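Local coordinates for protein MOSUB1, transcription cofactor (Magnaporthe oryzae, PDB 4AGH) that binds single-stranded DNA and probably acts as a transcription coactivator in the nucleus, at residues A[68-73]-A[87-92]. Residues are numbered along the deposited sequence; the frame is centred on the assembly and turned at random.
Sequences INIREY and IGLTVD
Over one face of the R71 guanidinium lies the backbone N of I87, with NH2 3.6 Å from that nitrogen, while G88 N sits obliquely to the group. The long arginine chain bends at chi3 (-56°), which sets NE, and the guanidinium ends beside strand 86-90, where NH1 is hydrogen-bonded to G83 O. Beneath this lies an antiparallel pairing in the curved sheet of the PC4 fold, strand 65-76 against strand 86-90, just before the chain turns into helix 91-110. I68 pairs with L89 and I70 with I87, each through two N-H...O bonds. Between them N69 faces G88 as a non-hydrogen-bonded pair, with CA atoms 4.2 Å apart. G88 has no side chain, and N69 OD1 can approach its CA to 3.3 Å; N69 ND2 is bound by S60 OG. Beta-branched I68, I70 and I87, well suited to extended strands, join L89 on the other face, which is buried: I70 CD1 meets L89 CD1 at 4.2 Å, and I70 packs on I70 of the second subunit. At the helix start, where T90 is the N-cap, I68 CD1 touches V91 CG2 at 4.2 Å.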
loop_
_atom_site.group_PDB
_atom_site.type_symbol
_atom_site.label_atom_id
_atom_site.label_comp_id
_atom_site.label_asym_id
_atom_site.label_seq_id
_atom_site.Cartn_x
_atom_site.Cartn_y
_atom_site.Cartn_z
ATOM N N ILE A 68 4.752 4.835 6.146
ATOM C CA ILE A 68 5.088 3.961 5.043
ATOM C C ILE A 68 4.368 4.519 3.825
ATOM O O ILE A 68 3.140 4.458 3.724
ATOM C CB ILE A 68 4.656 2.499 5.291
ATOM C CG1 ILE A 68 5.418 1.877 6.479
ATOM C CG2 ILE A 68 4.894 1.659 4.049
ATOM C CD1 ILE A 68 4.865 2.270 7.852
ATOM N N ASN A 69 5.142 5.079 2.905
ATOM C CA ASN A 69 4.579 5.790 1.769
ATOM C C ASN A 69 4.594 4.948 0.512
ATOM O O ASN A 69 5.644 4.509 0.066
ATOM C CB ASN A 69 5.361 7.070 1.531
ATOM C CG ASN A 69 5.379 7.963 2.743
ATOM O OD1 ASN A 69 4.336 8.450 3.183
ATOM N ND2 ASN A 69 6.569 8.202 3.288
ATOM N N ILE A 70 3.417 4.707 -0.049
ATOM C CA ILE A 70 3.315 3.977 -1.295
ATOM C C ILE A 70 2.872 4.997 -2.338
ATOM O O ILE A 70 1.782 5.551 -2.231
ATOM C CB ILE A 70 2.265 2.872 -1.157
ATOM C CG1 ILE A 70 2.569 2.028 0.091
ATOM C CG2 ILE A 70 2.218 2.025 -2.424
ATOM C CD1 ILE A 70 1.498 0.989 0.412
ATOM N N ARG A 71 3.708 5.266 -3.339
ATOM C CA ARG A 71 3.420 6.428 -4.174
ATOM C C ARG A 71 4.016 6.307 -5.556
ATOM O O ARG A 71 5.100 5.761 -5.717
ATOM C CB ARG A 71 3.961 7.693 -3.498
ATOM C CG ARG A 71 3.592 8.980 -4.229
ATOM C CD ARG A 71 3.747 10.203 -3.355
ATOM N NE ARG A 71 2.969 10.128 -2.116
ATOM C CZ ARG A 71 1.676 10.419 -1.999
ATOM N NH1 ARG A 71 0.947 10.775 -3.059
ATOM N NH2 ARG A 71 1.095 10.322 -0.804
ATOM N N GLU A 72 3.292 6.823 -6.546
ATOM C CA GLU A 72 3.802 6.877 -7.901
ATOM C C GLU A 72 4.530 8.191 -8.113
ATOM O O GLU A 72 4.030 9.260 -7.748
ATOM C CB GLU A 72 2.661 6.747 -8.910
ATOM C CG GLU A 72 3.133 6.858 -10.359
ATOM C CD GLU A 72 2.051 6.503 -11.354
ATOM O OE1 GLU A 72 1.288 5.553 -11.096
ATOM O OE2 GLU A 72 1.968 7.174 -12.405
ATOM N N TYR A 73 5.713 8.100 -8.710
ATOM C CA TYR A 73 6.514 9.270 -9.032
ATOM C C TYR A 73 6.360 9.584 -10.514
ATOM O O TYR A 73 6.076 8.691 -11.307
ATOM C CB TYR A 73 7.973 9.011 -8.671
ATOM C CG TYR A 73 8.229 9.224 -7.195
ATOM C CD1 TYR A 73 7.569 8.458 -6.239
ATOM C CD2 TYR A 73 9.118 10.201 -6.762
ATOM C CE1 TYR A 73 7.784 8.669 -4.882
ATOM C CE2 TYR A 73 9.344 10.417 -5.423
ATOM C CZ TYR A 73 8.676 9.650 -4.484
ATOM O OH TYR A 73 8.908 9.880 -3.142
ATOM N N ILE A 87 -0.290 7.042 -1.000
ATOM C CA ILE A 87 -0.836 7.169 0.335
ATOM C C ILE A 87 0.290 6.954 1.338
ATOM O O ILE A 87 1.222 6.184 1.077
ATOM C CB ILE A 87 -2.002 6.179 0.534
ATOM C CG1 ILE A 87 -2.705 6.416 1.881
ATOM C CG2 ILE A 87 -1.512 4.748 0.400
ATOM C CD1 ILE A 87 -4.014 5.615 2.007
ATOM N N GLY A 88 0.235 7.690 2.446
ATOM C CA GLY A 88 1.209 7.544 3.511
ATOM C C GLY A 88 0.556 6.852 4.689
ATOM O O GLY A 88 -0.278 7.441 5.375
ATOM N N LEU A 89 0.906 5.587 4.908
ATOM C CA LEU A 89 0.311 4.819 5.991
ATOM C C LEU A 89 1.036 5.069 7.306
ATOM O O LEU A 89 2.260 5.163 7.340
ATOM C CB LEU A 89 0.390 3.318 5.679
ATOM C CG LEU A 89 -0.295 2.873 4.391
ATOM C CD1 LEU A 89 -0.109 1.367 4.227
ATOM C CD2 LEU A 89 -1.770 3.255 4.414
ATOM N N THR A 90 0.277 5.158 8.393
ATOM C CA THR A 90 0.872 5.110 9.718
ATOM C C THR A 90 1.365 3.692 9.964
ATOM O O THR A 90 1.010 2.756 9.233
ATOM C CB THR A 90 -0.163 5.446 10.810
ATOM O OG1 THR A 90 -1.157 4.420 10.845
ATOM C CG2 THR A 90 -0.837 6.790 10.527
ATOM N N VAL A 91 2.173 3.523 11.005
ATOM C CA VAL A 91 2.697 2.207 11.309
ATOM C C VAL A 91 1.558 1.257 11.659
ATOM O O VAL A 91 1.563 0.106 11.237
ATOM C CB VAL A 91 3.740 2.284 12.430
ATOM C CG1 VAL A 91 4.141 0.893 12.905
ATOM C CG2 VAL A 91 4.957 3.067 11.929
ATOM N N ASP A 92 0.581 1.741 12.428
ATOM C CA ASP A 92 -0.559 0.900 12.812
ATOM C C ASP A 92 -1.385 0.480 11.599
ATOM O O ASP A 92 -1.903 -0.639 11.540
ATOM C CB ASP A 92 -1.456 1.617 13.826
ATOM C CG ASP A 92 -0.841 1.687 15.215
ATOM O OD1 ASP A 92 0.160 0.989 15.473
ATOM O OD2 ASP A 92 -1.378 2.443 16.058
#